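Local coordinates for protein beta-N-acetylhexosaminidase (Streptomyces plicatus, PDB 1JAK) that hydrolyses terminal beta-linked N-acetylhexosamine residues from glycoconjugates, probably by the substrate-assisted mechanism of glycoside hydrolase family 20, at residues W367-T372 with S393-T398. Residues are numbered along the deposited sequence; the frame is centred on the assembly and turned at random.
Sequences WGLDRT and SPADRT. With IFG ((2R,3R,4S,5R)-2-acetamido-3,4-dihydroxy-5-hydroxymethyl-piperidine), chain F.
Asp-396 reaches across to the backbone of Asp-370, whose N donates to OD2 over 2.9 Å in a nearly straight bond (179°), meeting the carboxylate on its syn side but out of its plane. Chi1 of 61° sets Asp-396 CG between its own backbone N and carbonyl carbon, where it lies 3.5 Å from Leu-369 CB. Asp-370 OD1 turns its syn lone pair to Arg-397 NH2 in a 3.3 Å salt bridge; OD1 lies near the guanidinium plane, at its edge, although the two planes are turned 56° apart. Water 1 donates to OD1 of both aspartates and accepts from Arg-397 NE; Arg-422 NH2, outside the two segments, forms salt bridges with both OD2 atoms. Ala-395 N divides weak bonds between the carbonyls of Trp-367 and Gly-368, while Ala-395 CB meets Leu-369 CD1 at 3.8 Å and lies at the Trp-367 ring edge. Over one face of that ring lies the acetamido methyl C8 of IFG, 3.5 Å above the plane and over its centre; Gln-352 OE1 accepts from NE1. An alanine at Trp-367 would probably leave the methyl without its aromatic floor and Gln-352 without its indole mate. These loops follow neighbouring parallel strands 363-366 and 389-392 of the TIM barrel. Asp-370 OD1 and Asp-396 OD2 come within 3.8 Å, a repulsion that Arg-397 and Arg-422 probably offset, which would favour ionised carboxylates.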
loop_
_atom_site.group_PDB
_atom_site.type_symbol
_atom_site.label_atom_id
_atom_site.label_comp_id
_atom_site.label_asym_id
_atom_site.label_seq_id
_atom_site.Cartn_x
_atom_site.Cartn_y
_atom_site.Cartn_z
ATOM N N TRP A 367 10.263 11.300 1.167
ATOM C CA TRP A 367 9.441 11.453 2.358
ATOM C C TRP A 367 9.662 12.814 3.024
ATOM O O TRP A 367 9.452 12.974 4.231
ATOM C CB TRP A 367 9.710 10.311 3.352
ATOM C CG TRP A 367 11.137 10.166 3.811
ATOM C CD1 TRP A 367 12.206 9.746 3.069
ATOM C CD2 TRP A 367 11.633 10.394 5.135
ATOM N NE1 TRP A 367 13.338 9.695 3.853
ATOM C CE2 TRP A 367 13.013 10.088 5.125
ATOM C CE3 TRP A 367 11.045 10.824 6.331
ATOM C CZ2 TRP A 367 13.818 10.198 6.268
ATOM C CZ3 TRP A 367 11.845 10.932 7.472
ATOM C CH2 TRP A 367 13.218 10.620 7.428
ATOM N N GLY A 368 10.073 13.791 2.216
ATOM C CA GLY A 368 10.299 15.138 2.710
ATOM C C GLY A 368 9.005 15.854 3.058
ATOM O O GLY A 368 7.917 15.282 2.945
ATOM N N LEU A 369 9.119 17.114 3.473
ATOM C CA LEU A 369 7.960 17.907 3.881
ATOM C C LEU A 369 7.958 19.276 3.200
ATOM O O LEU A 369 8.913 19.629 2.512
ATOM C CB LEU A 369 7.990 18.117 5.403
ATOM C CG LEU A 369 8.010 16.914 6.358
ATOM C CD1 LEU A 369 9.307 16.133 6.225
ATOM C CD2 LEU A 369 7.865 17.419 7.788
ATOM N N ASP A 370 6.887 20.042 3.397
ATOM C CA ASP A 370 6.796 21.383 2.813
ATOM C C ASP A 370 8.011 22.201 3.249
ATOM O O ASP A 370 8.609 22.931 2.455
ATOM C CB ASP A 370 5.548 22.117 3.318
ATOM C CG ASP A 370 4.291 21.777 2.537
ATOM O OD1 ASP A 370 4.314 20.840 1.713
ATOM O OD2 ASP A 370 3.270 22.461 2.764
ATOM N N ARG A 371 8.360 22.066 4.525
ATOM C CA ARG A 371 9.462 22.811 5.133
ATOM C C ARG A 371 10.879 22.329 4.825
ATOM O O ARG A 371 11.849 22.986 5.203
ATOM C CB ARG A 371 9.277 22.827 6.651
ATOM C CG ARG A 371 9.616 21.494 7.302
ATOM C CD ARG A 371 9.012 21.376 8.684
ATOM N NE ARG A 371 9.484 20.180 9.376
ATOM C CZ ARG A 371 8.896 19.659 10.448
ATOM N NH1 ARG A 371 7.804 20.224 10.947
ATOM N NH2 ARG A 371 9.411 18.581 11.028
ATOM N N THR A 372 11.005 21.185 4.164
ATOM C CA THR A 372 12.321 20.649 3.842
ATOM C C THR A 372 13.158 21.695 3.105
ATOM O O THR A 372 12.648 22.416 2.247
ATOM C CB THR A 372 12.185 19.367 2.995
ATOM O OG1 THR A 372 11.570 18.347 3.796
ATOM C CG2 THR A 372 13.545 18.880 2.509
ATOM N N SER A 393 5.848 10.268 -1.032
ATOM C CA SER A 393 5.179 9.941 0.227
ATOM C C SER A 393 5.661 10.937 1.287
ATOM O O SER A 393 6.331 10.561 2.253
ATOM C CB SER A 393 5.499 8.501 0.662
ATOM O OG SER A 393 6.876 8.333 0.957
ATOM N N PRO A 394 5.317 12.226 1.119
ATOM C CA PRO A 394 5.711 13.293 2.048
ATOM C C PRO A 394 5.288 12.974 3.478
ATOM O O PRO A 394 4.145 12.590 3.721
ATOM C CB PRO A 394 4.987 14.525 1.498
ATOM C CG PRO A 394 4.813 14.200 0.026
ATOM C CD PRO A 394 4.421 12.748 0.072
ATOM N N ALA A 395 6.212 13.145 4.418
ATOM C CA ALA A 395 5.926 12.849 5.819
ATOM C C ALA A 395 4.814 13.712 6.409
ATOM O O ALA A 395 4.172 13.314 7.381
ATOM C CB ALA A 395 7.199 12.991 6.653
ATOM N N ASP A 396 4.588 14.891 5.835
ATOM C CA ASP A 396 3.536 15.769 6.329
ATOM C C ASP A 396 2.293 15.685 5.443
ATOM O O ASP A 396 1.460 16.595 5.432
ATOM C CB ASP A 396 4.044 17.218 6.425
ATOM C CG ASP A 396 4.486 17.786 5.085
ATOM O OD1 ASP A 396 4.690 17.012 4.125
ATOM O OD2 ASP A 396 4.646 19.024 5.002
ATOM N N ARG A 397 2.175 14.579 4.709
ATOM C CA ARG A 397 1.036 14.358 3.823
ATOM C C ARG A 397 0.487 12.934 3.881
ATOM O O ARG A 397 -0.683 12.725 4.208
ATOM C CB ARG A 397 1.418 14.637 2.367
ATOM C CG ARG A 397 1.934 16.032 2.085
ATOM C CD ARG A 397 0.813 17.037 2.014
ATOM N NE ARG A 397 1.323 18.368 1.694
ATOM C CZ ARG A 397 0.554 19.422 1.451
ATOM N NH1 ARG A 397 -0.766 19.302 1.483
ATOM N NH2 ARG A 397 1.108 20.601 1.188
ATOM N N THR A 398 1.333 11.957 3.559
ATOM C CA THR A 398 0.885 10.567 3.505
ATOM C C THR A 398 1.401 9.586 4.554
ATOM O O THR A 398 1.192 8.378 4.420
ATOM C CB THR A 398 1.159 9.970 2.112
ATOM O OG1 THR A 398 2.570 9.797 1.929
ATOM C CG2 THR A 398 0.625 10.900 1.025
HETATM N N1 IFG F . 11.111 8.221 9.966
HETATM C C2 IFG F . 11.637 6.838 9.828
HETATM C C3 IFG F . 10.599 5.681 10.125
HETATM C C4 IFG F . 9.646 5.985 11.300
HETATM C C5 IFG F . 9.002 7.352 11.060
HETATM C C6 IFG F . 7.985 7.792 12.108
HETATM C C7 IFG F . 11.443 6.985 7.379
HETATM C C8 IFG F . 11.901 6.805 5.954
HETATM C C9 IFG F . 10.034 8.481 10.933
HETATM N N2 IFG F . 12.197 6.656 8.470
HETATM O O7 IFG F . 10.331 7.470 7.535
HETATM O O3 IFG F . 11.303 4.474 10.386
HETATM O O4 IFG F . 10.407 6.033 12.506
HETATM O O6 IFG F . 7.090 8.768 11.585
HETATM O O HOH W 1 4.445 18.257 1.745
HETATM O O HOH W 2 6.335 20.941 6.429
#